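Local structure of endo-1,4-b-d-mannanase (Trichoderma reesei, 1QNR) at residues V181-K192 with V230-G238; T201-L209 with T219-N229. The protein hydrolyses internal beta-1,4-mannosidic linkages of mannan chains, as an endo-acting mannanase of glycoside hydrolase family 5. All coordinates share one frame; numbering follows the deposited sequence. Where two conformers were deposited one is given.

Contact 1 (V181-K192 with V230-G238); sequences VQWATSVSQYVK and VQIKSLDFG
Lys192 and Asp236 form the charged end of this contact. The ammonium NZ of Lys192 lies 2.7 Å from Asp236 OD2, a hydrogen-bonded salt bridge that uses the syn lone pair of the carboxylate, and the two side chains come from opposite directions. The lysine chain bends at its second torsion (chi2 -72°) and then runs extended, which carries CE past Ser234 O at 3.9 Å. NZ also bonds to His198 O, and Asp236 OD2 accepts from Val200 N, so the ion pair is tied to strand 199-201 and to the residue just before it. A methionine in place of Lys192 would probably leave Asp236 without its charge partner and His198 O without this donor.

Hydroxyls make the middle of the contact. Ser188 OG and Ser234 OG stand 2.7 Å apart. With its OG wedged between backbone N and carbonyl carbon (chi1 59°), Ser188 donates back to Ala184 O at 2.7 Å, an oxygen that also takes the helical bond from Ser188 N. A water 2.8 Å from Ser234 OG accepts from Gln189 NE2 and closes the outer side.

At the other end Ile232 packs on the helix, its CD1 4.0 Å from Ala184 CB and 3.6 Å from the polar Thr185 OG1, whose hydroxyl is turned back to Val181 O. Leu235 CD2 rests on Ser188 CB at 3.7 Å, beside the serine pair. A type I turn from Ile232 to Leu235 points Ile232 and Ser234 at the helix, while Leu235 starts away from it and only its end returns.

The contact thus docks the loop entering strand 238-242 onto helix 178-194 of the TIM barrel; Val187 and Tyr190 of that helix touch helix 138-155, and Ser188 and Val191 rest on Val200 of strand 199-201.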
loop_
_atom_site.group_PDB
_atom_site.type_symbol
_atom_site.label_atom_id
_atom_site.label_comp_id
_atom_site.label_asym_id
_atom_site.label_seq_id
_atom_site.Cartn_x
_atom_site.Cartn_y
_atom_site.Cartn_z
ATOM N N VAL A 181 16.273 -7.683 -3.099
ATOM C CA VAL A 181 15.798 -9.064 -3.401
ATOM C C VAL A 181 16.000 -9.953 -2.181
ATOM O O VAL A 181 15.073 -10.705 -1.798
ATOM C CB VAL A 181 16.518 -9.630 -4.632
ATOM C CG1 VAL A 181 16.137 -11.102 -4.801
ATOM C CG2 VAL A 181 16.148 -8.878 -5.933
ATOM N N GLN A 182 17.178 -9.945 -1.549
ATOM C CA GLN A 182 17.433 -10.843 -0.415
ATOM C C GLN A 182 16.627 -10.463 0.808
ATOM O O GLN A 182 16.075 -11.374 1.479
ATOM C CB GLN A 182 18.957 -10.954 -0.032
ATOM C CG GLN A 182 19.844 -11.518 -1.169
ATOM C CD GLN A 182 19.304 -12.785 -1.790
ATOM O OE1 GLN A 182 18.857 -13.749 -1.083
ATOM N NE2 GLN A 182 19.197 -12.872 -3.123
ATOM N N TRP A 183 16.437 -9.170 1.086
ATOM C CA TRP A 183 15.609 -8.763 2.251
ATOM C C TRP A 183 14.139 -9.136 1.997
ATOM O O TRP A 183 13.493 -9.736 2.899
ATOM C CB TRP A 183 15.762 -7.227 2.365
ATOM C CG TRP A 183 14.830 -6.612 3.397
ATOM C CD1 TRP A 183 15.028 -6.567 4.773
ATOM C CD2 TRP A 183 13.580 -5.926 3.145
ATOM N NE1 TRP A 183 13.948 -5.977 5.391
ATOM C CE2 TRP A 183 13.052 -5.577 4.392
ATOM C CE3 TRP A 183 12.869 -5.642 1.964
ATOM C CZ2 TRP A 183 11.858 -4.865 4.482
ATOM C CZ3 TRP A 183 11.644 -4.932 2.085
ATOM C CH2 TRP A 183 11.138 -4.564 3.353
ATOM N N ALA A 184 13.606 -8.855 0.800
ATOM C CA ALA A 184 12.198 -9.187 0.556
ATOM C C ALA A 184 11.936 -10.682 0.560
ATOM O O ALA A 184 10.865 -11.140 1.031
ATOM C CB ALA A 184 11.748 -8.578 -0.784
ATOM N N THR A 185 12.932 -11.477 0.094
ATOM C CA THR A 185 12.790 -12.935 0.145
ATOM C C THR A 185 12.700 -13.380 1.595
ATOM O O THR A 185 11.738 -14.173 1.975
ATOM C CB THR A 185 14.027 -13.578 -0.572
ATOM O OG1 THR A 185 14.015 -13.250 -1.947
ATOM C CG2 THR A 185 14.020 -15.111 -0.435
ATOM N N SER A 186 13.616 -12.990 2.465
ATOM C CA SER A 186 13.600 -13.412 3.867
ATOM C C SER A 186 12.388 -12.903 4.644
ATOM O O SER A 186 11.741 -13.686 5.417
ATOM C CB SER A 186 14.889 -12.910 4.569
ATOM O OG SER A 186 14.891 -13.474 5.878
ATOM N N VAL A 187 12.018 -11.599 4.459
ATOM C CA VAL A 187 10.892 -11.090 5.263
ATOM C C VAL A 187 9.589 -11.710 4.771
ATOM O O VAL A 187 8.732 -12.043 5.635
ATOM C CB VAL A 187 10.821 -9.548 5.212
ATOM C CG1 VAL A 187 9.578 -8.982 5.909
ATOM C CG2 VAL A 187 12.079 -8.902 5.837
ATOM N N SER A 188 9.372 -11.887 3.475
ATOM C CA SER A 188 8.067 -12.501 3.031
ATOM C C SER A 188 7.998 -13.945 3.507
ATOM O O SER A 188 6.910 -14.405 3.818
ATOM C CB SER A 188 7.859 -12.363 1.525
ATOM O OG SER A 188 8.929 -12.985 0.726
ATOM N N GLN A 189 9.103 -14.717 3.487
ATOM C CA GLN A 189 9.081 -16.056 4.115
ATOM C C GLN A 189 8.699 -15.973 5.575
ATOM O O GLN A 189 7.877 -16.824 6.066
ATOM C CB GLN A 189 10.470 -16.769 3.994
ATOM C CG GLN A 189 10.821 -17.246 2.606
ATOM C CD GLN A 189 12.265 -17.773 2.526
ATOM O OE1 GLN A 189 12.915 -18.003 3.568
ATOM N NE2 GLN A 189 12.710 -17.994 1.316
ATOM N N TYR A 190 9.181 -14.983 6.340
ATOM C CA TYR A 190 8.783 -14.834 7.758
ATOM C C TYR A 190 7.311 -14.544 7.889
ATOM O O TYR A 190 6.604 -15.149 8.748
ATOM C CB TYR A 190 9.645 -13.714 8.392
ATOM C CG TYR A 190 9.309 -13.422 9.844
ATOM C CD1 TYR A 190 9.432 -14.461 10.784
ATOM C CD2 TYR A 190 8.855 -12.202 10.338
ATOM C CE1 TYR A 190 9.098 -14.322 12.147
ATOM C CE2 TYR A 190 8.576 -11.981 11.685
ATOM C CZ TYR A 190 8.663 -13.071 12.543
ATOM O OH TYR A 190 8.316 -12.867 13.898
ATOM N N VAL A 191 6.754 -13.644 7.076
ATOM C CA VAL A 191 5.303 -13.357 7.161
ATOM C C VAL A 191 4.498 -14.620 6.869
ATOM O O VAL A 191 3.528 -14.926 7.627
ATOM C CB VAL A 191 4.881 -12.232 6.162
ATOM C CG1 VAL A 191 3.355 -11.966 6.202
ATOM C CG2 VAL A 191 5.595 -10.916 6.511
ATOM N N LYS A 192 4.882 -15.402 5.859
ATOM C CA LYS A 192 4.166 -16.662 5.552
ATOM C C LYS A 192 4.256 -17.662 6.705
ATOM O O LYS A 192 3.321 -18.501 6.908
ATOM C CB LYS A 192 4.656 -17.289 4.236
ATOM C CG LYS A 192 4.324 -16.416 3.000
ATOM C CD LYS A 192 2.837 -16.443 2.659
ATOM C CE LYS A 192 2.625 -15.984 1.198
ATOM N NZ LYS A 192 1.186 -15.905 0.794
ATOM N N VAL A 230 9.323 -9.557 -8.711
ATOM C CA VAL A 230 8.037 -10.305 -8.790
ATOM C C VAL A 230 8.246 -11.801 -9.010
ATOM O O VAL A 230 7.266 -12.532 -8.855
ATOM C CB VAL A 230 7.146 -9.766 -9.924
ATOM C CG1 VAL A 230 6.695 -8.349 -9.655
ATOM C CG2 VAL A 230 7.753 -9.845 -11.318
ATOM N N GLN A 231 9.430 -12.297 -9.257
ATOM C CA GLN A 231 9.742 -13.711 -9.360
ATOM C C GLN A 231 9.970 -14.359 -8.008
ATOM O O GLN A 231 10.013 -15.602 -7.919
ATOM C CB GLN A 231 11.010 -13.949 -10.259
ATOM C CG GLN A 231 10.559 -13.650 -11.670
ATOM C CD GLN A 231 11.584 -13.390 -12.736
ATOM O OE1 GLN A 231 11.173 -12.767 -13.745
ATOM N NE2 GLN A 231 12.815 -13.804 -12.529
ATOM N N ILE A 232 10.049 -13.620 -6.880
ATOM C CA ILE A 232 10.229 -14.200 -5.538
ATOM C C ILE A 232 9.007 -15.066 -5.198
ATOM O O ILE A 232 7.875 -14.596 -5.309
ATOM C CB ILE A 232 10.454 -13.052 -4.486
ATOM C CG1 ILE A 232 11.790 -12.311 -4.776
ATOM C CG2 ILE A 232 10.402 -13.602 -3.048
ATOM C CD1 ILE A 232 11.993 -11.056 -3.916
ATOM N N LYS A 233 9.218 -16.333 -4.793
ATOM C CA LYS A 233 8.115 -17.260 -4.649
ATOM C C LYS A 233 7.121 -16.899 -3.563
ATOM O O LYS A 233 5.915 -17.175 -3.723
ATOM C CB LYS A 233 8.682 -18.679 -4.297
ATOM C CG LYS A 233 9.708 -19.280 -5.217
ATOM C CD LYS A 233 9.737 -20.785 -4.877
ATOM C CE LYS A 233 9.944 -21.180 -3.425
ATOM N NZ LYS A 233 10.414 -22.642 -3.467
ATOM N N SER A 234 7.637 -16.240 -2.492
ATOM C CA SER A 234 6.801 -15.865 -1.342
ATOM C C SER A 234 6.167 -14.488 -1.522
ATOM O O SER A 234 5.567 -13.987 -0.521
ATOM C CB SER A 234 7.647 -16.011 -0.089
ATOM O OG SER A 234 8.954 -15.464 -0.267
ATOM N N LEU A 235 6.252 -13.855 -2.700
ATOM C CA LEU A 235 5.417 -12.652 -3.029
ATOM C C LEU A 235 4.380 -13.157 -4.012
ATOM O O LEU A 235 4.668 -13.759 -5.069
ATOM C CB LEU A 235 6.269 -11.498 -3.620
ATOM C CG LEU A 235 7.332 -10.951 -2.670
ATOM C CD1 LEU A 235 8.180 -9.883 -3.406
ATOM C CD2 LEU A 235 6.774 -10.311 -1.398
ATOM N N ASP A 236 3.089 -12.856 -3.798
ATOM C CA ASP A 236 1.997 -13.424 -4.576
ATOM C C ASP A 236 1.565 -12.601 -5.773
ATOM O O ASP A 236 0.971 -13.087 -6.718
ATOM C CB ASP A 236 0.763 -13.683 -3.624
ATOM C CG ASP A 236 1.093 -14.664 -2.554
ATOM O OD1 ASP A 236 1.412 -15.836 -2.900
ATOM O OD2 ASP A 236 1.110 -14.325 -1.358
ATOM N N PHE A 237 1.853 -11.281 -5.749
ATOM C CA PHE A 237 1.481 -10.379 -6.864
ATOM C C PHE A 237 2.407 -9.164 -6.864
ATOM O O PHE A 237 3.032 -8.905 -5.820
ATOM C CB PHE A 237 -0.023 -9.947 -6.797
ATOM C CG PHE A 237 -0.385 -9.184 -5.542
ATOM C CD1 PHE A 237 -0.358 -7.783 -5.573
ATOM C CD2 PHE A 237 -0.886 -9.836 -4.416
ATOM C CE1 PHE A 237 -0.773 -7.033 -4.442
ATOM C CE2 PHE A 237 -1.315 -9.108 -3.289
ATOM C CZ PHE A 237 -1.272 -7.704 -3.302
ATOM N N GLY A 238 2.463 -8.435 -7.991
ATOM C CA GLY A 238 3.331 -7.259 -8.094
ATOM C C GLY A 238 2.564 -5.962 -7.802
ATOM O O GLY A 238 1.318 -5.903 -8.004
HETATM O O HOH W 1 10.889 -17.379 -0.977
#

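Contact 2 (T201-L209 with T219-N229); sequences TLGDEGLGL and TYGEGTDFAKN
Gly208 and Phe226 meet through the backbone: Phe226 N donates to Gly208 O at 2.9 Å, in the carbonyl plane and with an N-H...acceptor angle of 159°. This is the tight part of the contact. Gly208 CA approaches Thr219 O to 3.3 Å in a CA-H...O contact and makes a second one with Thr224 O, while Tyr220 CE1 lies 3.4 Å from Gly208 C. A CB on Gly208 would clash with Thr224 O and Tyr220 CD1, and at these backbone angles it would also be jammed against the preceding carbonyl O. Beside it, Thr224 OG1 donates to Leu207 O at 2.9 Å from above the carbonyl plane, and the Leu207 and Glu222 side chains lie side by side, with CD1 of the leucine against CG of the glutamate.

Asp225 is the N-cap of helix 226-230, its OD1 accepting from Lys228 N. The capped helix follows a long loop leaving strand 199-201 of the TIM barrel, and this contact folds the loop back on its own start. Glu205, on that first arm, bonds through OE2 to O6 of a bound beta-D-mannopyranose and forms a salt bridge with Arg171.

Phe226, with CG anti to N (chi1 -172°), turns its ring into the first arm: Asp204 OD2 lies at the ring edge, 3.7 Å from CD1, and Gly206 CA is equally near. His261 of helix 253-267 meets the ring edge-to-face.

Water supplements the direct bonds. One molecule donates to both Asp204 OD2 and Leu207 O, with a weak bond from Asn229 ND2; another joins Leu207 N to Thr224 OG1. The solvent side is marked by a third, toward the partly exposed Asp225 and Ala227, which donates to Gly208 O and Asp225 OD1 and accepts from Ala227 N at 2.9 Å.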
loop_
_atom_site.group_PDB
_atom_site.type_symbol
_atom_site.label_atom_id
_atom_site.label_comp_id
_atom_site.label_asym_id
_atom_site.label_seq_id
_atom_site.Cartn_x
_atom_site.Cartn_y
_atom_site.Cartn_z
ATOM N N THR A 201 2.825 -9.002 -0.496
ATOM C CA THR A 201 3.352 -8.242 -1.633
ATOM C C THR A 201 4.430 -7.255 -1.122
ATOM O O THR A 201 4.543 -7.007 0.099
ATOM C CB THR A 201 2.224 -7.495 -2.397
ATOM O OG1 THR A 201 2.733 -6.976 -3.663
ATOM C CG2 THR A 201 1.665 -6.371 -1.556
ATOM N N LEU A 202 5.263 -6.702 -2.010
ATOM C CA LEU A 202 6.381 -5.865 -1.602
ATOM C C LEU A 202 5.975 -4.396 -1.297
ATOM O O LEU A 202 6.494 -3.899 -0.261
ATOM C CB LEU A 202 7.449 -5.902 -2.742
ATOM C CG LEU A 202 8.737 -5.067 -2.514
ATOM C CD1 LEU A 202 9.427 -5.364 -1.186
ATOM C CD2 LEU A 202 9.739 -5.305 -3.685
ATOM N N GLY A 203 5.116 -3.759 -2.107
ATOM C CA GLY A 203 4.823 -2.340 -1.882
ATOM C C GLY A 203 5.724 -1.361 -2.643
ATOM O O GLY A 203 5.654 -0.173 -2.372
ATOM N N ASP A 204 6.615 -1.878 -3.486
ATOM C CA ASP A 204 7.461 -0.977 -4.292
ATOM C C ASP A 204 6.675 -0.244 -5.353
ATOM O O ASP A 204 5.549 -0.545 -5.770
ATOM C CB ASP A 204 8.604 -1.832 -4.917
ATOM C CG ASP A 204 8.026 -2.833 -5.890
ATOM O OD1 ASP A 204 7.147 -3.664 -5.491
ATOM O OD2 ASP A 204 8.405 -2.831 -7.108
ATOM N N GLU A 205 7.378 0.817 -5.842
ATOM C CA GLU A 205 6.843 1.680 -6.929
ATOM C C GLU A 205 6.875 1.089 -8.317
ATOM O O GLU A 205 6.325 1.638 -9.312
ATOM C CB GLU A 205 7.608 2.987 -6.897
ATOM C CG GLU A 205 7.465 3.782 -5.570
ATOM C CD GLU A 205 8.594 4.825 -5.465
ATOM O OE1 GLU A 205 9.648 4.323 -4.967
ATOM O OE2 GLU A 205 8.530 6.020 -5.887
ATOM N N GLY A 206 7.684 -0.014 -8.507
ATOM C CA GLY A 206 7.880 -0.604 -9.823
ATOM C C GLY A 206 9.154 -0.128 -10.544
ATOM O O GLY A 206 9.285 -0.401 -11.759
ATOM N N LEU A 207 10.010 0.643 -9.871
ATOM C CA LEU A 207 11.170 1.205 -10.584
ATOM C C LEU A 207 12.098 0.049 -11.014
ATOM O O LEU A 207 12.272 -0.970 -10.345
ATOM C CB LEU A 207 11.942 2.202 -9.695
ATOM C CG LEU A 207 11.010 3.265 -9.006
ATOM C CD1 LEU A 207 11.898 4.202 -8.129
ATOM C CD2 LEU A 207 10.209 4.097 -10.006
ATOM N N GLY A 208 12.777 0.262 -12.160
ATOM C CA GLY A 208 13.800 -0.664 -12.669
ATOM C C GLY A 208 13.210 -1.699 -13.581
ATOM O O GLY A 208 12.836 -2.823 -13.125
ATOM N N LEU A 209 13.047 -1.438 -14.882
ATOM C CA LEU A 209 12.406 -2.392 -15.840
ATOM C C LEU A 209 12.933 -2.042 -17.226
ATOM O O LEU A 209 12.780 -0.905 -17.700
ATOM C CB LEU A 209 10.862 -2.286 -15.655
ATOM C CG LEU A 209 10.018 -3.197 -16.536
ATOM C CD1 LEU A 209 10.322 -4.664 -16.407
ATOM C CD2 LEU A 209 8.529 -2.893 -16.393
ATOM N N THR A 219 15.143 3.127 -15.043
ATOM C CA THR A 219 16.573 2.754 -14.807
ATOM C C THR A 219 16.746 2.131 -13.433
ATOM O O THR A 219 15.743 1.957 -12.692
ATOM C CB THR A 219 17.489 3.987 -14.991
ATOM O OG1 THR A 219 17.389 4.553 -16.323
ATOM C CG2 THR A 219 18.960 3.711 -14.780
ATOM N N TYR A 220 17.970 1.836 -13.012
ATOM C CA TYR A 220 18.280 1.056 -11.812
ATOM C C TYR A 220 19.044 1.860 -10.788
ATOM O O TYR A 220 20.016 1.376 -10.153
ATOM C CB TYR A 220 19.029 -0.240 -12.217
ATOM C CG TYR A 220 18.168 -1.140 -13.080
ATOM C CD1 TYR A 220 17.191 -2.007 -12.587
ATOM C CD2 TYR A 220 18.247 -1.026 -14.492
ATOM C CE1 TYR A 220 16.423 -2.825 -13.369
ATOM C CE2 TYR A 220 17.437 -1.815 -15.308
ATOM C CZ TYR A 220 16.524 -2.702 -14.747
ATOM O OH TYR A 220 15.773 -3.541 -15.532
ATOM N N GLY A 221 18.690 3.109 -10.518
ATOM C CA GLY A 221 19.341 3.924 -9.538
ATOM C C GLY A 221 18.748 3.908 -8.122
ATOM O O GLY A 221 19.291 4.554 -7.227
ATOM N N GLU A 222 17.589 3.216 -7.963
ATOM C CA GLU A 222 16.882 3.210 -6.660
ATOM C C GLU A 222 16.932 1.842 -6.016
ATOM O O GLU A 222 16.176 1.606 -5.038
ATOM C CB GLU A 222 15.440 3.747 -6.806
ATOM C CG GLU A 222 15.390 5.197 -7.346
ATOM C CD GLU A 222 16.092 6.208 -6.458
ATOM O OE1 GLU A 222 16.383 5.966 -5.262
ATOM O OE2 GLU A 222 16.409 7.325 -6.989
ATOM N N GLY A 223 17.843 0.953 -6.482
ATOM C CA GLY A 223 17.979 -0.337 -5.792
ATOM C C GLY A 223 16.921 -1.394 -6.078
ATOM O O GLY A 223 16.924 -2.416 -5.353
ATOM N N THR A 224 15.994 -1.134 -7.041
ATOM C CA THR A 224 14.952 -2.180 -7.289
ATOM C C THR A 224 14.945 -2.638 -8.727
ATOM O O THR A 224 15.286 -1.839 -9.631
ATOM C CB THR A 224 13.535 -1.653 -6.896
ATOM O OG1 THR A 224 13.199 -0.474 -7.676
ATOM C CG2 THR A 224 13.470 -1.232 -5.411
ATOM N N ASP A 225 14.706 -3.950 -8.924
ATOM C CA ASP A 225 14.591 -4.572 -10.249
ATOM C C ASP A 225 13.203 -5.238 -10.245
ATOM O O ASP A 225 13.015 -6.245 -9.544
ATOM C CB ASP A 225 15.755 -5.567 -10.428
ATOM C CG ASP A 225 15.754 -6.245 -11.794
ATOM O OD1 ASP A 225 14.685 -6.596 -12.313
ATOM O OD2 ASP A 225 16.852 -6.459 -12.400
ATOM N N PHE A 226 12.251 -4.629 -10.957
ATOM C CA PHE A 226 10.860 -5.120 -10.904
ATOM C C PHE A 226 10.689 -6.568 -11.282
ATOM O O PHE A 226 10.006 -7.346 -10.551
ATOM C CB PHE A 226 9.938 -4.251 -11.802
ATOM C CG PHE A 226 8.480 -4.585 -11.634
ATOM C CD1 PHE A 226 7.825 -4.198 -10.458
ATOM C CD2 PHE A 226 7.775 -5.231 -12.645
ATOM C CE1 PHE A 226 6.460 -4.442 -10.319
ATOM C CE2 PHE A 226 6.396 -5.507 -12.463
ATOM C CZ PHE A 226 5.734 -5.139 -11.269
ATOM N N ALA A 227 11.318 -6.977 -12.405
ATOM C CA ALA A 227 11.205 -8.387 -12.820
ATOM C C ALA A 227 11.826 -9.371 -11.831
ATOM O O ALA A 227 11.256 -10.465 -11.577
ATOM C CB ALA A 227 11.748 -8.572 -14.235
ATOM N N LYS A 228 12.953 -9.020 -11.226
ATOM C CA LYS A 228 13.584 -9.877 -10.220
ATOM C C LYS A 228 12.687 -9.993 -8.968
ATOM O O LYS A 228 12.502 -11.060 -8.368
ATOM C CB LYS A 228 14.983 -9.392 -9.783
ATOM C CG LYS A 228 16.025 -9.706 -10.889
ATOM C CD LYS A 228 17.429 -9.382 -10.364
ATOM C CE LYS A 228 18.423 -9.728 -11.494
ATOM N NZ LYS A 228 19.838 -9.615 -10.981
ATOM N N ASN A 229 12.067 -8.872 -8.537
ATOM C CA ASN A 229 11.260 -8.897 -7.341
ATOM C C ASN A 229 9.992 -9.741 -7.538
ATOM O O ASN A 229 9.637 -10.533 -6.605
ATOM C CB ASN A 229 10.877 -7.480 -6.874
ATOM C CG ASN A 229 12.039 -6.650 -6.401
ATOM O OD1 ASN A 229 13.054 -7.176 -5.899
ATOM N ND2 ASN A 229 11.961 -5.286 -6.476
HETATM O O HOH W 2 10.745 -2.866 -8.514
HETATM O O HOH W 3 10.536 0.469 -6.968
HETATM O O HOH W 4 13.108 -5.399 -14.086
#

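The centres of the two contacts lie about 13 Å apart, and along the chain contact 2 is nested inside the loop closed by contact 1. Helix 178-194 comes first, then strand 199-201 running into the first arm of contact 2, then its second arm, which ends on helix 226-230, and finally the turn leading into strand 238-242. The contacts touch directly: Phe237 O is 2.9 Å from Thr201 OG1, a probable hydrogen bond, and Val181 CG2 packs 3.5 Å from Asn229 OD1. Contact 1 joins the end of this long excursion between two successive barrel strands to helix 178-194, and contact 2 folds the excursion on itself; Glu205 lies on its first arm.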